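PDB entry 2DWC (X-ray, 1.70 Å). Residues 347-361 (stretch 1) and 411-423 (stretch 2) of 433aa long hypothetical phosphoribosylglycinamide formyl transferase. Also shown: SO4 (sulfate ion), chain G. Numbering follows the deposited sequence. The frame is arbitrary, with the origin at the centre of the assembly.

Stretch 1 347-361: VIKAKVSGYSPRFRG
Stretch 2, residues 411-423: IELRTRSSDWHDQ

The apolar centre of this contact is Leu413, on the same sheet face as Phe359. Its chi1 is -19°, between the wells, chi2 t, and its CD2 meets Phe359 CD2 at 3.3 Å, at the edge of the ring (Phe359 chi1 m, chi2 87°), and Ile348 CG2 at 3.8 Å. Its CD1 lies 3.7 Å from Ala350 CA and 4.4 Å from Ala350 CB. Ile411 (m, t) extends the patch: its CD1 is 3.8 Å from Ile348 CD1, and its CG2 4.1 Å from Phe359 CB.

Beneath this packing, extended strands 358-360 and 412-414 run antiparallel at 153°, axes 4.8 Å apart. Phe359 faces Leu413 as the non-hydrogen-bonded pair, CA to CA 4.6 Å. Around it, Arg358 N to Arg414 O (2.9 Å) and Arg414 N to Arg358 O (3.1 Å) close one ring of hydrogen bonds; Arg360 N to Glu412 O (2.7 Å) and Glu412 N to Arg360 O (3.0 Å) close the other.

Beyond this strand pair, Arg416 N donates to Tyr355 O (2.8 Å) and Thr415 OG1 (chi1 p) to Ser353 O (2.7 Å). Gly354, at phi/psi 133/168, leaves room for that hydroxyl; a CB would clash with it. Val352 CG1 sits over the His421 ring, 3.4 Å from its centroid.

The opposite sheet face is polar. Arg360 (p, t, t) lies flat on Trp420 (m, chi2 103°), CZ 3.6 Å from the five-membered ring centroid, while its NH2 forms a salt bridge to OE1 of Glu412 (m, t, chi3 -27°) at 2.8 Å, and Arg360 NE donates to Glu412 OE1 at 2.9 Å. Arg358 (p, t, p) stacks on Arg414 (p, t, t), planes at 7°, despite like charge. A sulfate, probably from the crystallisation liquor, accepts from Arg414 NH2 to O3 (2.9 Å) and Trp420 NE1 to O2 (2.8 Å). The two stretches together bury 1263 Å², both sides summed.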

# COMPACT_ATOMS: atom_id res chain seq x y z
N VAL B 347 -5.55 9.78 15.05
CA VAL B 347 -4.36 9.14 15.62
C VAL B 347 -4.66 8.14 16.72
O VAL B 347 -5.73 8.16 17.34
CB VAL B 347 -3.38 10.22 16.18
CG1 VAL B 347 -3.05 11.23 15.08
CG2 VAL B 347 -4.00 10.93 17.41
N ILE B 348 -3.70 7.22 16.91
CA ILE B 348 -3.74 6.22 17.97
C ILE B 348 -2.45 6.56 18.71
O ILE B 348 -1.34 6.29 18.22
CB ILE B 348 -3.71 4.79 17.41
CG1 ILE B 348 -5.00 4.53 16.59
CG2 ILE B 348 -3.63 3.81 18.56
CD1 ILE B 348 -4.95 3.21 15.79
N LYS B 349 -2.59 7.19 19.88
CA LYS B 349 -1.42 7.64 20.64
C LYS B 349 -1.24 6.91 21.94
O LYS B 349 -2.21 6.55 22.59
CB LYS B 349 -1.51 9.14 20.95
CG LYS B 349 -1.78 10.03 19.76
CD LYS B 349 -1.27 11.45 20.00
CE LYS B 349 -1.66 11.94 21.39
NZ LYS B 349 -0.90 13.18 21.74
N ALA B 350 0.02 6.71 22.33
CA ALA B 350 0.29 5.98 23.57
C ALA B 350 0.07 6.89 24.76
O ALA B 350 0.44 8.07 24.71
CB ALA B 350 1.74 5.46 23.59
N LYS B 351 -0.51 6.32 25.81
CA LYS B 351 -0.76 7.05 27.05
C LYS B 351 0.22 6.51 28.09
O LYS B 351 0.20 6.93 29.24
CB LYS B 351 -2.19 6.82 27.51
CG LYS B 351 -3.23 7.60 26.75
CD LYS B 351 -3.01 9.09 26.94
CE LYS B 351 -4.28 9.87 26.61
NZ LYS B 351 -4.16 11.34 26.91
N VAL B 352 1.05 5.56 27.67
CA VAL B 352 2.05 4.99 28.55
C VAL B 352 3.35 4.77 27.79
O VAL B 352 3.41 4.94 26.58
CB VAL B 352 1.57 3.66 29.16
CG1 VAL B 352 0.28 3.89 29.93
CG2 VAL B 352 1.38 2.62 28.07
N SER B 353 4.40 4.42 28.50
CA SER B 353 5.68 4.19 27.85
C SER B 353 6.06 2.72 28.04
O SER B 353 5.40 1.98 28.80
CB SER B 353 6.75 5.08 28.48
OG SER B 353 7.06 4.62 29.79
N GLY B 354 7.10 2.30 27.31
CA GLY B 354 7.58 0.95 27.44
C GLY B 354 7.84 0.25 26.12
O GLY B 354 7.42 0.71 25.05
N TYR B 355 8.51 -0.88 26.21
CA TYR B 355 8.84 -1.66 25.03
C TYR B 355 7.75 -2.64 24.64
O TYR B 355 6.87 -2.96 25.45
CB TYR B 355 10.12 -2.44 25.31
CG TYR B 355 11.11 -2.40 24.20
CD1 TYR B 355 11.17 -3.44 23.26
CD2 TYR B 355 11.96 -1.32 24.05
CE1 TYR B 355 12.06 -3.38 22.21
CE2 TYR B 355 12.87 -1.24 22.98
CZ TYR B 355 12.91 -2.27 22.07
OH TYR B 355 13.81 -2.26 21.04
N SER B 356 7.80 -3.08 23.37
CA SER B 356 6.87 -4.11 22.84
C SER B 356 5.39 -3.73 22.97
O SER B 356 4.61 -4.45 23.61
CB SER B 356 7.11 -5.46 23.57
OG SER B 356 8.52 -5.78 23.59
N PRO B 357 4.98 -2.64 22.32
CA PRO B 357 3.55 -2.25 22.43
C PRO B 357 2.60 -3.30 21.91
O PRO B 357 2.96 -4.14 21.02
CB PRO B 357 3.47 -0.96 21.59
CG PRO B 357 4.94 -0.41 21.63
CD PRO B 357 5.75 -1.70 21.48
N ARG B 358 1.37 -3.33 22.46
CA ARG B 358 0.38 -4.27 21.96
C ARG B 358 -0.94 -3.49 21.96
O ARG B 358 -1.14 -2.53 22.75
CB ARG B 358 0.31 -5.58 22.77
CG ARG B 358 0.33 -5.53 24.22
CD ARG B 358 0.24 -7.00 24.70
NE ARG B 358 1.53 -7.69 24.70
CZ ARG B 358 1.69 -9.02 24.70
NH1 ARG B 358 0.63 -9.83 24.69
NH2 ARG B 358 2.91 -9.55 24.75
N PHE B 359 -1.81 -3.87 21.05
CA PHE B 359 -3.06 -3.14 20.84
C PHE B 359 -4.22 -4.08 20.96
O PHE B 359 -4.20 -5.15 20.35
CB PHE B 359 -3.05 -2.58 19.41
CG PHE B 359 -1.84 -1.78 19.08
CD1 PHE B 359 -0.68 -2.39 18.59
CD2 PHE B 359 -1.83 -0.40 19.31
CE1 PHE B 359 0.46 -1.64 18.34
CE2 PHE B 359 -0.68 0.35 19.07
CZ PHE B 359 0.48 -0.30 18.58
N ARG B 360 -5.25 -3.71 21.71
CA ARG B 360 -6.40 -4.62 21.75
C ARG B 360 -7.67 -3.85 21.42
O ARG B 360 -7.65 -2.65 21.26
CB ARG B 360 -6.54 -5.35 23.09
CG ARG B 360 -6.95 -4.46 24.24
CD ARG B 360 -7.15 -5.33 25.50
NE ARG B 360 -7.61 -4.49 26.61
CZ ARG B 360 -7.73 -4.89 27.87
NH1 ARG B 360 -7.42 -6.14 28.24
NH2 ARG B 360 -8.14 -4.01 28.78
N GLY B 361 -8.77 -4.58 21.35
CA GLY B 361 -10.02 -3.95 20.94
C GLY B 361 -10.26 -4.15 19.46
O GLY B 361 -11.22 -3.59 18.89
N ILE B 411 -9.59 1.26 20.37
CA ILE B 411 -8.33 0.56 20.59
C ILE B 411 -7.65 0.93 21.91
O ILE B 411 -7.55 2.12 22.26
CB ILE B 411 -7.40 0.81 19.38
CG1 ILE B 411 -8.02 0.11 18.15
CG2 ILE B 411 -5.97 0.25 19.67
CD1 ILE B 411 -7.45 0.60 16.87
N GLU B 412 -7.24 -0.08 22.68
CA GLU B 412 -6.52 0.17 23.94
C GLU B 412 -5.11 -0.34 23.73
O GLU B 412 -4.89 -1.29 22.95
CB GLU B 412 -7.15 -0.62 25.10
CG GLU B 412 -8.56 -0.13 25.42
CD GLU B 412 -9.06 -0.68 26.72
OE1 GLU B 412 -8.60 -1.76 27.12
OE2 GLU B 412 -9.93 -0.02 27.34
N LEU B 413 -4.16 0.27 24.42
CA LEU B 413 -2.75 -0.12 24.27
C LEU B 413 -2.04 -0.37 25.58
O LEU B 413 -2.40 0.20 26.62
CB LEU B 413 -1.96 1.01 23.55
CG LEU B 413 -2.68 2.08 22.74
CD1 LEU B 413 -1.69 3.12 22.24
CD2 LEU B 413 -3.38 1.43 21.56
N ARG B 414 -1.02 -1.22 25.54
CA ARG B 414 -0.20 -1.40 26.73
C ARG B 414 1.19 -1.74 26.25
O ARG B 414 1.41 -1.94 25.05
CB ARG B 414 -0.72 -2.52 27.64
CG ARG B 414 -0.43 -3.97 27.20
CD ARG B 414 -0.59 -4.86 28.47
NE ARG B 414 -0.49 -6.31 28.24
CZ ARG B 414 0.65 -7.00 28.16
NH1 ARG B 414 1.82 -6.37 28.26
NH2 ARG B 414 0.61 -8.32 28.02
N THR B 415 2.15 -1.75 27.17
CA THR B 415 3.51 -2.13 26.78
C THR B 415 3.89 -3.29 27.67
O THR B 415 3.10 -3.76 28.48
CB THR B 415 4.50 -0.98 26.94
OG1 THR B 415 4.52 -0.56 28.31
CG2 THR B 415 4.05 0.21 26.08
N ARG B 416 5.13 -3.75 27.54
CA ARG B 416 5.60 -4.92 28.25
C ARG B 416 5.50 -4.74 29.75
O ARG B 416 5.21 -5.70 30.48
CB ARG B 416 7.07 -5.12 27.81
CG ARG B 416 7.79 -6.21 28.36
CD ARG B 416 9.07 -6.43 27.54
NE ARG B 416 9.02 -7.85 27.27
CZ ARG B 416 8.99 -8.78 28.22
NH1 ARG B 416 9.04 -8.42 29.51
NH2 ARG B 416 8.80 -10.04 27.89
N SER B 417 5.70 -3.50 30.18
CA SER B 417 5.68 -3.13 31.58
C SER B 417 4.63 -2.06 31.92
O SER B 417 4.92 -1.11 32.65
CB SER B 417 7.07 -2.61 31.97
OG SER B 417 7.36 -1.40 31.26
N SER B 418 3.42 -2.18 31.39
CA SER B 418 2.37 -1.22 31.71
C SER B 418 1.05 -1.95 31.68
O SER B 418 0.99 -3.12 31.28
CB SER B 418 2.31 -0.08 30.69
OG SER B 418 1.41 -0.40 29.63
N ASP B 419 -0.01 -1.28 32.13
CA ASP B 419 -1.32 -1.90 32.08
C ASP B 419 -1.98 -1.31 30.85
O ASP B 419 -1.42 -0.43 30.21
CB ASP B 419 -2.16 -1.54 33.32
CG ASP B 419 -1.60 -2.14 34.60
OD1 ASP B 419 -1.17 -3.32 34.59
OD2 ASP B 419 -1.61 -1.43 35.63
N TRP B 420 -3.17 -1.82 30.54
CA TRP B 420 -3.92 -1.35 29.39
C TRP B 420 -4.52 0.06 29.61
O TRP B 420 -5.00 0.37 30.69
CB TRP B 420 -5.02 -2.35 29.09
CG TRP B 420 -4.51 -3.69 28.63
CD1 TRP B 420 -4.41 -4.85 29.37
CD2 TRP B 420 -4.10 -4.03 27.30
NE1 TRP B 420 -3.99 -5.89 28.56
CE2 TRP B 420 -3.79 -5.41 27.29
CE3 TRP B 420 -3.97 -3.29 26.12
CZ2 TRP B 420 -3.36 -6.07 26.11
CZ3 TRP B 420 -3.55 -3.95 24.96
CH2 TRP B 420 -3.25 -5.31 24.97
N HIS B 421 -4.49 0.89 28.57
CA HIS B 421 -5.01 2.26 28.64
C HIS B 421 -5.78 2.60 27.37
O HIS B 421 -5.36 2.24 26.27
CB HIS B 421 -3.86 3.28 28.81
CG HIS B 421 -3.30 3.35 30.19
ND1 HIS B 421 -2.46 2.39 30.71
CD2 HIS B 421 -3.45 4.28 31.17
CE1 HIS B 421 -2.12 2.72 31.95
NE2 HIS B 421 -2.70 3.87 32.25
N ASP B 422 -6.91 3.30 27.53
CA ASP B 422 -7.76 3.68 26.40
C ASP B 422 -7.15 4.78 25.53
O ASP B 422 -6.25 5.51 25.98
CB ASP B 422 -9.12 4.13 26.91
CG ASP B 422 -9.02 5.18 28.00
OD1 ASP B 422 -8.26 6.16 27.81
OD2 ASP B 422 -9.69 5.02 29.04
N GLN B 423 -7.66 4.89 24.30
CA GLN B 423 -7.21 5.87 23.30
C GLN B 423 -5.91 5.44 22.57
O GLN B 423 -5.42 4.32 22.88
CB GLN B 423 -7.02 7.24 23.94
CG GLN B 423 -8.31 7.92 24.39
CD GLN B 423 -8.05 9.23 25.10
OE1 GLN B 423 -7.60 9.26 26.25
NE2 GLN B 423 -8.33 10.34 24.41
S SO4 G . -3.03 -9.42 28.77
O1 SO4 G . -2.18 -9.55 30.01
O2 SO4 G . -4.26 -8.62 29.08
O3 SO4 G . -2.24 -8.73 27.70
O4 SO4 G . -3.42 -10.78 28.28